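Local coordinates for Ras-associated and pleckstrin homology domains-containing protein 1 (Homo sapiens, PDB 4GN1) that mediates localized membrane signals, is implicated in regulating lamellipodial dynamics, targets EVL and VASP to the leading edge and negatively regulates cell adhesion, at residues G104-A109 with V225-Q230; E133-L138 with K150-L155; K96-Y101 with R114-L119; K196-Y201 with Y219-D224. All coordinates share one frame; numbering follows the deposited sequence.

Interaction 1 of 4, residues G104-A109 with V225-Q230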
# COMPACT_ATOMS: atom_id res chain seq x y z
N GLY A 104 -6.10 14.14 11.25
CA GLY A 104 -7.03 13.04 11.38
C GLY A 104 -7.39 12.94 12.83
O GLY A 104 -6.56 12.54 13.63
N LYS A 105 -8.62 13.32 13.18
CA LYS A 105 -9.65 13.84 12.25
C LYS A 105 -10.09 12.90 11.15
O LYS A 105 -9.87 13.15 9.94
CB LYS A 105 -9.31 15.25 11.72
CG LYS A 105 -10.20 16.34 12.31
CD LYS A 105 -10.31 16.28 13.84
CE LYS A 105 -9.03 16.75 14.54
NZ LYS A 105 -8.70 18.17 14.18
N LYS A 106 -10.70 11.80 11.58
CA LYS A 106 -11.36 10.87 10.67
C LYS A 106 -12.37 11.66 9.85
O LYS A 106 -12.58 11.38 8.66
CB LYS A 106 -12.04 9.74 11.46
CG LYS A 106 -12.36 8.51 10.62
CD LYS A 106 -12.27 7.24 11.46
CE LYS A 106 -12.72 6.02 10.66
NZ LYS A 106 -14.20 5.88 10.64
N GLU A 107 -12.96 12.67 10.52
CA GLU A 107 -13.80 13.69 9.92
C GLU A 107 -13.24 14.18 8.57
O GLU A 107 -12.06 14.57 8.47
CB GLU A 107 -13.91 14.87 10.90
CG GLU A 107 -15.32 15.22 11.36
CD GLU A 107 -16.21 15.76 10.25
OE1 GLU A 107 -15.70 16.01 9.13
OE2 GLU A 107 -17.42 15.95 10.49
N THR A 108 -14.08 14.15 7.54
CA THR A 108 -13.66 14.40 6.15
C THR A 108 -14.08 15.79 5.64
O THR A 108 -15.18 16.24 5.92
CB THR A 108 -14.20 13.29 5.21
OG1 THR A 108 -13.81 13.58 3.87
CG2 THR A 108 -15.73 13.16 5.27
N ALA A 109 -13.21 16.46 4.88
CA ALA A 109 -13.44 17.87 4.54
C ALA A 109 -12.66 18.36 3.34
O ALA A 109 -11.69 17.72 2.92
CB ALA A 109 -13.11 18.75 5.75
N VAL A 225 -14.06 1.72 5.60
CA VAL A 225 -13.13 1.93 4.47
C VAL A 225 -12.20 3.12 4.71
O VAL A 225 -11.08 3.19 4.16
CB VAL A 225 -13.89 2.00 3.11
CG1 VAL A 225 -14.49 3.38 2.88
CG2 VAL A 225 -12.99 1.60 1.96
N ARG A 226 -12.67 4.02 5.57
CA ARG A 226 -11.92 5.18 6.01
C ARG A 226 -10.70 4.77 6.84
O ARG A 226 -9.57 5.18 6.55
CB ARG A 226 -12.85 6.09 6.83
CG ARG A 226 -12.37 7.52 7.04
CD ARG A 226 -12.35 8.33 5.75
NE ARG A 226 -11.82 9.68 6.00
CZ ARG A 226 -10.53 10.00 5.96
NH1 ARG A 226 -9.60 9.10 5.66
NH2 ARG A 226 -10.17 11.26 6.21
N THR A 227 -10.92 3.96 7.87
CA THR A 227 -9.84 3.46 8.73
C THR A 227 -8.81 2.70 7.87
O THR A 227 -7.61 2.89 8.03
CB THR A 227 -10.35 2.53 9.85
OG1 THR A 227 -11.51 3.11 10.46
CG2 THR A 227 -9.29 2.31 10.93
N LEU A 228 -9.31 1.87 6.97
CA LEU A 228 -8.45 1.19 6.02
C LEU A 228 -7.57 2.18 5.25
O LEU A 228 -6.35 1.98 5.17
CB LEU A 228 -9.27 0.30 5.07
CG LEU A 228 -8.53 -0.45 3.96
CD1 LEU A 228 -7.48 -1.41 4.52
CD2 LEU A 228 -9.50 -1.17 3.03
N HIS A 229 -8.16 3.25 4.73
CA HIS A 229 -7.41 4.24 3.94
C HIS A 229 -6.40 5.00 4.74
O HIS A 229 -5.25 5.19 4.30
CB HIS A 229 -8.35 5.16 3.16
CG HIS A 229 -9.05 4.47 2.00
ND1 HIS A 229 -10.19 4.93 1.45
CD2 HIS A 229 -8.74 3.29 1.31
CE1 HIS A 229 -10.59 4.11 0.47
NE2 HIS A 229 -9.69 3.11 0.38
N GLN A 230 -6.79 5.43 5.93
CA GLN A 230 -5.86 6.15 6.79
C GLN A 230 -4.64 5.28 7.13
O GLN A 230 -3.49 5.72 7.00
CB GLN A 230 -6.58 6.66 8.04
CG GLN A 230 -7.48 7.86 7.75
CD GLN A 230 -8.31 8.34 8.95
OE1 GLN A 230 -9.40 8.88 8.77
NE2 GLN A 230 -7.80 8.15 10.16
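K106 lays its aliphatic chain over the base of R226, the two side chains sliding past each other in opposite directions with CG of K106 3.7 Å from CG of R226. Its CG lies anti to the backbone N (chi1 -162°), which sends the chain past R226 toward the start of the helix that carries it. Further along, CE of K106 comes 3.2 Å from OG1 of T227, while NZ goes on to a salt bridge with D224, the N-cap residue of the same helix. The hydroxyl of T227 is hydrogen-bonded to D224 as well, so the lysine end and the threonine share one carboxylate at the helix start. R226 bends at chi2 and brings its guanidinium up to the backbone of 104-109, where K106 O stands 3.2 Å from R226 NE. This helix, 225-240, is the C-terminal helix of the PH fold, and residues 104-109 belong to the long loop between helices 93-96 and 113-124, consistent with the contact lying on the connection between the Ras-associating and PH domains. Q230, one turn on, crosses K106 at about a right angle: its OE1 lies 3.4 Å from K106 CA and 3.5 Å from K106 CG. The same OE1 sits over one face of the R226 guanidinium, toward the rim, at a poor angle for bonding. N100 O probably accepts from R226 NH2, and Y101 makes a cation-pi contact with the group. T108 touches the edge of the contact, its CB 4.4 Å from NE of R226.

Interaction 2 of 4, residues E133-L138 with K150-L155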
# COMPACT_ATOMS: atom_id res chain seq x y z
N GLU A 133 0.71 10.62 13.78
CA GLU A 133 0.57 9.23 14.20
C GLU A 133 -0.89 8.76 14.07
O GLU A 133 -1.83 9.53 14.32
CB GLU A 133 1.12 9.04 15.62
CG GLU A 133 2.42 9.80 15.89
CD GLU A 133 3.21 9.33 17.11
OE1 GLU A 133 2.68 9.33 18.24
OE2 GLU A 133 4.40 8.98 16.95
N ILE A 134 -1.06 7.52 13.64
CA ILE A 134 -2.39 6.93 13.54
C ILE A 134 -2.52 5.99 14.73
O ILE A 134 -1.59 5.25 15.07
CB ILE A 134 -2.63 6.20 12.18
CG1 ILE A 134 -2.03 6.98 10.98
CG2 ILE A 134 -4.11 5.86 11.97
CD1 ILE A 134 -2.54 8.40 10.76
N GLU A 135 -3.66 6.09 15.40
CA GLU A 135 -3.97 5.26 16.54
C GLU A 135 -5.39 4.78 16.33
O GLU A 135 -6.18 5.46 15.67
CB GLU A 135 -3.86 6.06 17.85
CG GLU A 135 -5.19 6.48 18.52
CD GLU A 135 -5.49 7.98 18.46
OE1 GLU A 135 -5.96 8.52 19.50
OE2 GLU A 135 -5.29 8.62 17.40
N GLY A 136 -5.70 3.62 16.87
CA GLY A 136 -7.06 3.11 16.82
C GLY A 136 -7.06 1.64 17.13
O GLY A 136 -6.00 1.01 17.14
N VAL A 137 -8.25 1.11 17.42
CA VAL A 137 -8.38 -0.32 17.62
C VAL A 137 -8.56 -0.95 16.24
O VAL A 137 -9.04 -0.30 15.31
CB VAL A 137 -9.50 -0.67 18.64
CG1 VAL A 137 -9.73 -2.17 18.74
CG2 VAL A 137 -9.14 -0.13 20.02
N LEU A 138 -8.06 -2.18 16.10
CA LEU A 138 -8.12 -2.93 14.83
C LEU A 138 -8.16 -4.41 15.16
O LEU A 138 -7.78 -4.82 16.25
CB LEU A 138 -6.90 -2.63 13.97
CG LEU A 138 -6.72 -1.25 13.32
CD1 LEU A 138 -5.36 -1.13 12.67
CD2 LEU A 138 -7.79 -1.02 12.28
N LYS A 150 -9.61 -7.88 18.54
CA LYS A 150 -9.36 -6.45 18.66
C LYS A 150 -8.12 -6.18 19.51
O LYS A 150 -7.99 -6.72 20.60
CB LYS A 150 -10.59 -5.74 19.24
CG LYS A 150 -11.64 -5.39 18.19
CD LYS A 150 -12.88 -4.72 18.78
CE LYS A 150 -13.20 -3.39 18.10
NZ LYS A 150 -12.86 -3.32 16.65
N ARG A 151 -7.20 -5.39 18.96
CA ARG A 151 -6.05 -4.85 19.70
C ARG A 151 -5.92 -3.38 19.31
O ARG A 151 -6.29 -3.00 18.19
CB ARG A 151 -4.72 -5.56 19.36
CG ARG A 151 -4.67 -7.08 19.44
CD ARG A 151 -4.56 -7.61 20.86
NE ARG A 151 -4.36 -9.07 20.91
CZ ARG A 151 -4.70 -9.86 21.94
NH1 ARG A 151 -5.28 -9.35 23.02
NH2 ARG A 151 -4.47 -11.17 21.88
N TYR A 152 -5.37 -2.57 20.21
CA TYR A 152 -5.07 -1.15 19.95
C TYR A 152 -3.70 -0.97 19.27
O TYR A 152 -2.70 -1.55 19.71
CB TYR A 152 -5.10 -0.35 21.25
CG TYR A 152 -4.71 1.11 21.10
CD1 TYR A 152 -5.65 2.07 20.71
CD2 TYR A 152 -3.39 1.53 21.37
CE1 TYR A 152 -5.30 3.40 20.58
CE2 TYR A 152 -3.03 2.87 21.25
CZ TYR A 152 -3.99 3.80 20.85
OH TYR A 152 -3.65 5.12 20.73
N PHE A 153 -3.67 -0.12 18.24
CA PHE A 153 -2.48 0.06 17.39
C PHE A 153 -2.00 1.49 17.32
O PHE A 153 -2.80 2.43 17.39
CB PHE A 153 -2.73 -0.43 15.96
CG PHE A 153 -2.66 -1.91 15.81
CD1 PHE A 153 -3.80 -2.69 15.92
CD2 PHE A 153 -1.44 -2.53 15.57
CE1 PHE A 153 -3.75 -4.07 15.78
CE2 PHE A 153 -1.37 -3.91 15.43
CZ PHE A 153 -2.52 -4.68 15.54
N LEU A 154 -0.69 1.63 17.12
CA LEU A 154 -0.04 2.92 17.11
C LEU A 154 1.12 2.95 16.11
O LEU A 154 2.11 2.21 16.25
CB LEU A 154 0.43 3.28 18.53
CG LEU A 154 0.81 4.75 18.72
CD1 LEU A 154 0.29 5.28 20.05
CD2 LEU A 154 2.32 4.91 18.60
N LEU A 155 0.98 3.82 15.12
CA LEU A 155 2.01 4.02 14.10
C LEU A 155 2.97 5.14 14.51
O LEU A 155 2.56 6.30 14.67
CB LEU A 155 1.37 4.34 12.75
CG LEU A 155 2.31 4.68 11.58
CD1 LEU A 155 2.96 3.43 10.99
CD2 LEU A 155 1.58 5.49 10.51
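The first beta hairpin of the PH domain, strands 135-141 and 148-156, pairs here in antiparallel register. G136 with F153 and L138 with R151 are hydrogen-bonded pairs; the bonds are short, F153 N to G136 O and R151 N to L138 O both 2.8 Å. Beyond G136 the pairing reaches I134, whose O accepts an almost straight bond from L155 N (2.9 Å, 174° at the hydrogen). The non-hydrogen-bonded pairs, E135 with L154 and V137 with Y152, put their side chains on one face. There the Y152 ring runs back across G136, CG anti to the backbone N (chi1 176°), and V137 CG2 meets it edge-on, 4.2 Å from CD1. V137 CG1 lies against the aliphatic chain of K150, 3.7 Å from its CB. On the face of L138 and F153, L138 CB packs 3.7 Å from F153 CD1, the two side chains crossing at about a right angle. I134 and L155 run side by side, CG1 of I134 3.9 Å from CD2 of L155. W231 of the C-terminal helix 225-240 covers I134, L138, F153 and L155, F177 meets the F153 ring edge-to-face, and L154 bonds through its backbone to Y161 on the next strand, 159-162.

Interaction 3 of 4, residues K96-Y101 with R114-L119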
# COMPACT_ATOMS: atom_id res chain seq x y z
N LYS A 96 -4.05 14.31 -3.36
CA LYS A 96 -5.15 15.12 -3.84
C LYS A 96 -5.89 15.82 -2.69
O LYS A 96 -6.27 16.98 -2.83
CB LYS A 96 -6.13 14.24 -4.60
CG LYS A 96 -5.52 13.45 -5.74
CD LYS A 96 -6.62 12.95 -6.67
CE LYS A 96 -6.17 11.77 -7.53
NZ LYS A 96 -7.36 10.95 -7.85
N ASN A 97 -6.10 15.09 -1.59
CA ASN A 97 -6.76 15.60 -0.38
C ASN A 97 -6.05 15.27 0.95
O ASN A 97 -6.59 14.52 1.78
CB ASN A 97 -8.21 15.13 -0.34
CG ASN A 97 -9.06 15.77 -1.43
OD1 ASN A 97 -9.22 16.99 -1.49
ND2 ASN A 97 -9.59 14.93 -2.32
N PRO A 98 -4.85 15.84 1.18
CA PRO A 98 -4.02 15.55 2.37
C PRO A 98 -4.68 15.91 3.71
O PRO A 98 -4.41 15.26 4.74
CB PRO A 98 -2.77 16.40 2.13
CG PRO A 98 -3.23 17.52 1.25
CD PRO A 98 -4.22 16.87 0.32
N GLN A 99 -5.54 16.93 3.70
CA GLN A 99 -6.28 17.32 4.90
C GLN A 99 -7.08 16.12 5.46
O GLN A 99 -7.44 16.07 6.64
CB GLN A 99 -7.19 18.52 4.59
CG GLN A 99 -8.47 18.18 3.84
CD GLN A 99 -8.26 17.89 2.37
OE1 GLN A 99 -7.12 17.78 1.89
NE2 GLN A 99 -9.35 17.78 1.63
N ASN A 100 -7.29 15.12 4.61
CA ASN A 100 -8.01 13.93 5.05
C ASN A 100 -7.15 12.80 5.59
O ASN A 100 -7.68 11.81 6.08
CB ASN A 100 -8.92 13.44 3.95
CG ASN A 100 -10.07 14.39 3.74
OD1 ASN A 100 -10.62 14.93 4.69
ND2 ASN A 100 -10.42 14.63 2.48
N TYR A 101 -5.84 12.97 5.56
CA TYR A 101 -4.95 11.93 6.05
C TYR A 101 -3.95 12.45 7.05
O TYR A 101 -3.66 11.75 8.03
CB TYR A 101 -4.22 11.24 4.90
CG TYR A 101 -5.19 10.66 3.89
CD1 TYR A 101 -5.77 11.47 2.92
CD2 TYR A 101 -5.52 9.30 3.92
CE1 TYR A 101 -6.66 10.95 2.00
CE2 TYR A 101 -6.41 8.77 3.01
CZ TYR A 101 -6.97 9.60 2.05
OH TYR A 101 -7.86 9.09 1.13
N ARG A 114 -4.00 25.68 -2.57
CA ARG A 114 -2.77 26.27 -2.09
C ARG A 114 -2.39 25.79 -0.69
O ARG A 114 -1.21 25.68 -0.38
CB ARG A 114 -2.86 27.79 -2.15
CG ARG A 114 -2.72 28.28 -3.58
CD ARG A 114 -3.12 29.74 -3.73
NE ARG A 114 -2.14 30.68 -3.17
CZ ARG A 114 -0.95 30.97 -3.71
NH1 ARG A 114 -0.55 30.37 -4.84
NH2 ARG A 114 -0.15 31.85 -3.11
N ASN A 115 -3.40 25.48 0.12
CA ASN A 115 -3.16 25.00 1.48
C ASN A 115 -2.87 23.48 1.55
O ASN A 115 -2.14 23.02 2.43
CB ASN A 115 -4.31 25.42 2.42
CG ASN A 115 -4.39 26.93 2.61
OD1 ASN A 115 -3.40 27.65 2.43
ND2 ASN A 115 -5.57 27.42 2.99
N LYS A 116 -3.45 22.72 0.62
CA LYS A 116 -2.98 21.36 0.35
C LYS A 116 -1.46 21.36 0.07
O LYS A 116 -0.71 20.59 0.69
CB LYS A 116 -3.75 20.73 -0.81
CG LYS A 116 -5.07 20.07 -0.43
CD LYS A 116 -5.96 19.97 -1.65
CE LYS A 116 -7.35 19.50 -1.30
NZ LYS A 116 -8.12 19.27 -2.56
N GLU A 117 -1.03 22.24 -0.84
CA GLU A 117 0.38 22.40 -1.21
C GLU A 117 1.25 22.66 0.03
O GLU A 117 2.21 21.93 0.29
CB GLU A 117 0.51 23.55 -2.20
CG GLU A 117 1.41 23.25 -3.39
CD GLU A 117 1.86 24.51 -4.15
OE1 GLU A 117 1.33 25.63 -3.91
OE2 GLU A 117 2.78 24.37 -4.99
N VAL A 118 0.90 23.69 0.81
CA VAL A 118 1.62 24.02 2.03
C VAL A 118 1.68 22.80 2.95
O VAL A 118 2.74 22.45 3.49
CB VAL A 118 1.01 25.24 2.77
CG1 VAL A 118 1.55 25.36 4.19
CG2 VAL A 118 1.25 26.53 1.99
N LEU A 119 0.54 22.14 3.14
CA LEU A 119 0.45 21.03 4.06
C LEU A 119 1.37 19.85 3.69
O LEU A 119 1.91 19.17 4.57
CB LEU A 119 -1.00 20.59 4.17
CG LEU A 119 -1.39 19.43 5.10
CD1 LEU A 119 -1.13 19.84 6.55
CD2 LEU A 119 -2.85 19.06 4.88
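K116 reaches from its helix to the end of helix 93-96 and gives its ammonium to two acceptors: K96 O at 3.0 Å and N97 OD1 at 2.7 Å. The chain is extended beyond CG, which lets NZ reach past P98 to the carbonyl of the last helical turn. The bond to K96 O lies in the carbonyl plane, whereas NZ stands 38° above the plane of the N97 amide. That amide oxygen is gripped twice, since Q99 NE2 comes to it from the opposite face at 3.2 Å, with a straight N-H (174°). Q99 NE2 has a second acceptor in A109 O, so it joins the turn to the loop beyond. Beneath these polar ends the contact is greasy. CG of K116 rests on the proline ring, 3.4 Å from P98 CD, with the lysine chain crossing the ring at about a right angle. One turn on, CD2 of L119 lies 3.8 Å from P98 CB and 3.6 Å from Q99 N. N97 is the first residue to leave the helix, and K116 thus joins the C-terminal end of helix 93-96 to helix 113-124. M111, in the loop leading into that second helix, touches Q99, K116 and L119, while Y101 extends toward helix 225-240, packing on H229 and N233.

Interaction 4 of 4, residues K196-Y201 with Y219-D224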
# COMPACT_ATOMS: atom_id res chain seq x y z
N LYS A 196 -12.30 -15.49 7.35
CA LYS A 196 -13.41 -15.21 8.29
C LYS A 196 -13.21 -13.88 9.03
O LYS A 196 -13.53 -13.74 10.21
CB LYS A 196 -13.67 -16.40 9.24
CG LYS A 196 -13.95 -17.72 8.52
CD LYS A 196 -14.77 -17.50 7.25
CE LYS A 196 -15.40 -18.78 6.70
NZ LYS A 196 -15.83 -18.58 5.29
N ALA A 197 -12.67 -12.91 8.30
CA ALA A 197 -12.49 -11.53 8.75
C ALA A 197 -13.82 -10.92 9.17
O ALA A 197 -14.87 -11.19 8.56
CB ALA A 197 -11.87 -10.71 7.63
N PRO A 198 -13.80 -10.10 10.24
CA PRO A 198 -14.99 -9.38 10.70
C PRO A 198 -15.53 -8.36 9.70
O PRO A 198 -16.71 -8.05 9.75
CB PRO A 198 -14.52 -8.69 11.99
CG PRO A 198 -13.04 -8.69 11.90
CD PRO A 198 -12.67 -9.93 11.16
N THR A 199 -14.68 -7.82 8.82
CA THR A 199 -15.15 -7.06 7.65
C THR A 199 -14.25 -7.31 6.45
O THR A 199 -13.25 -8.02 6.55
CB THR A 199 -15.15 -5.52 7.88
OG1 THR A 199 -13.90 -4.98 7.41
CG2 THR A 199 -15.42 -5.14 9.37
N ASP A 200 -14.60 -6.68 5.32
CA ASP A 200 -13.75 -6.73 4.14
C ASP A 200 -12.61 -5.69 4.07
O ASP A 200 -11.78 -5.72 3.15
CB ASP A 200 -14.60 -6.68 2.89
CG ASP A 200 -14.78 -8.05 2.25
OD1 ASP A 200 -13.89 -8.93 2.45
OD2 ASP A 200 -15.81 -8.24 1.57
N TYR A 201 -12.57 -4.77 5.03
CA TYR A 201 -11.54 -3.73 4.99
C TYR A 201 -10.22 -4.21 5.64
O TYR A 201 -9.94 -3.93 6.81
CB TYR A 201 -12.08 -2.43 5.58
CG TYR A 201 -13.46 -2.13 5.05
CD1 TYR A 201 -13.65 -1.80 3.71
CD2 TYR A 201 -14.58 -2.19 5.88
CE1 TYR A 201 -14.91 -1.52 3.20
CE2 TYR A 201 -15.85 -1.91 5.39
CZ TYR A 201 -16.01 -1.58 4.04
OH TYR A 201 -17.26 -1.29 3.50
N TYR A 219 -1.97 -9.95 9.36
CA TYR A 219 -3.28 -9.62 8.81
C TYR A 219 -4.07 -8.68 9.70
O TYR A 219 -4.29 -8.98 10.87
CB TYR A 219 -4.10 -10.87 8.60
CG TYR A 219 -3.47 -11.87 7.67
CD1 TYR A 219 -3.89 -11.96 6.37
CD2 TYR A 219 -2.48 -12.75 8.11
CE1 TYR A 219 -3.35 -12.89 5.51
CE2 TYR A 219 -1.92 -13.68 7.26
CZ TYR A 219 -2.36 -13.74 5.95
OH TYR A 219 -1.84 -14.64 5.07
N LEU A 220 -4.52 -7.56 9.14
CA LEU A 220 -5.26 -6.57 9.91
C LEU A 220 -6.62 -6.28 9.27
O LEU A 220 -6.73 -6.24 8.04
CB LEU A 220 -4.45 -5.28 10.03
CG LEU A 220 -3.14 -5.40 10.79
CD1 LEU A 220 -2.27 -4.15 10.65
CD2 LEU A 220 -3.41 -5.71 12.25
N CYS A 221 -7.63 -6.08 10.10
CA CYS A 221 -8.99 -5.78 9.63
C CYS A 221 -9.50 -4.49 10.26
O CYS A 221 -9.38 -4.30 11.48
CB CYS A 221 -9.94 -6.93 9.95
SG CYS A 221 -11.62 -6.68 9.33
N CYS A 222 -10.07 -3.62 9.44
CA CYS A 222 -10.49 -2.32 9.90
C CYS A 222 -12.00 -2.27 9.98
O CYS A 222 -12.69 -3.05 9.31
CB CYS A 222 -9.97 -1.25 8.96
SG CYS A 222 -8.18 -1.26 8.78
N ASP A 223 -12.50 -1.33 10.79
CA ASP A 223 -13.95 -1.15 11.00
C ASP A 223 -14.70 -0.77 9.72
O ASP A 223 -15.84 -1.20 9.53
CB ASP A 223 -14.24 -0.10 12.09
CG ASP A 223 -14.20 -0.68 13.50
OD1 ASP A 223 -13.97 0.11 14.45
OD2 ASP A 223 -14.39 -1.91 13.66
N ASP A 224 -14.05 0.03 8.87
CA ASP A 224 -14.68 0.67 7.73
C ASP A 224 -13.63 1.13 6.71
O ASP A 224 -12.43 0.96 6.94
CB ASP A 224 -15.59 1.83 8.20
CG ASP A 224 -14.85 2.87 9.00
OD1 ASP A 224 -13.73 3.25 8.62
OD2 ASP A 224 -15.39 3.34 10.02
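T199 and C221 meet in the tight part of this contact. SG of C221 lies 3.6 Å from P198 CG and takes a weak hydrogen bond from T199 N at 3.3 Å; the sulfur is anti to its backbone N (chi1 -177°), which turns it toward the loop. The T199 hydroxyl does double work: OG1 donates to C222 O at 3.0 Å and accepts from Y201 N at 2.7 Å, the latter closing an ST turn. Next to it C222 N donates to Y201 O over 2.7 Å, so the loop is stitched to the backbone just past C221. The Y201 ring is close-packed too, lying across the backbone of D224 with one face over its carbonyl carbon toward the rim and CD2 3.4 Å from D224 CA. Around D223 the fit is looser: this residue is exposed, its CB points away from the loop, and T199 CG2 only approaches D223 O, at 4.0 Å. D224 is the N-cap of helix 225-240. W139 of strand 135-141 and W148 of strand 148-156 pack on P198 and C221, C202 of strand 202-206 touches A197 and C221, and V225 of helix 225-240 packs on the Y201 ring, L228 on the base of that side chain.

Interactions 2 and 4 lie within the PH domain on neighbouring strands, 135-141 and 218-221, and meet where L138 packs on C222 and F153 on L220. Both are partly buried, but interaction 2 rests on regular strand pairing while interaction 4 combines one backbone bond with a threonine hydroxyl and a weak bond to a cysteine sulfur. Interaction 1 is a surface contact of long polar side chains on helix 225-240, and D224 links it to interaction 4 through the K106 salt bridge. Interaction 3 belongs to the helical connector, where one lysine serves two carbonyl oxygens; it joins interaction 1 through N100 to R226 and Q99 to A109, yet does not touch interaction 2 or 4.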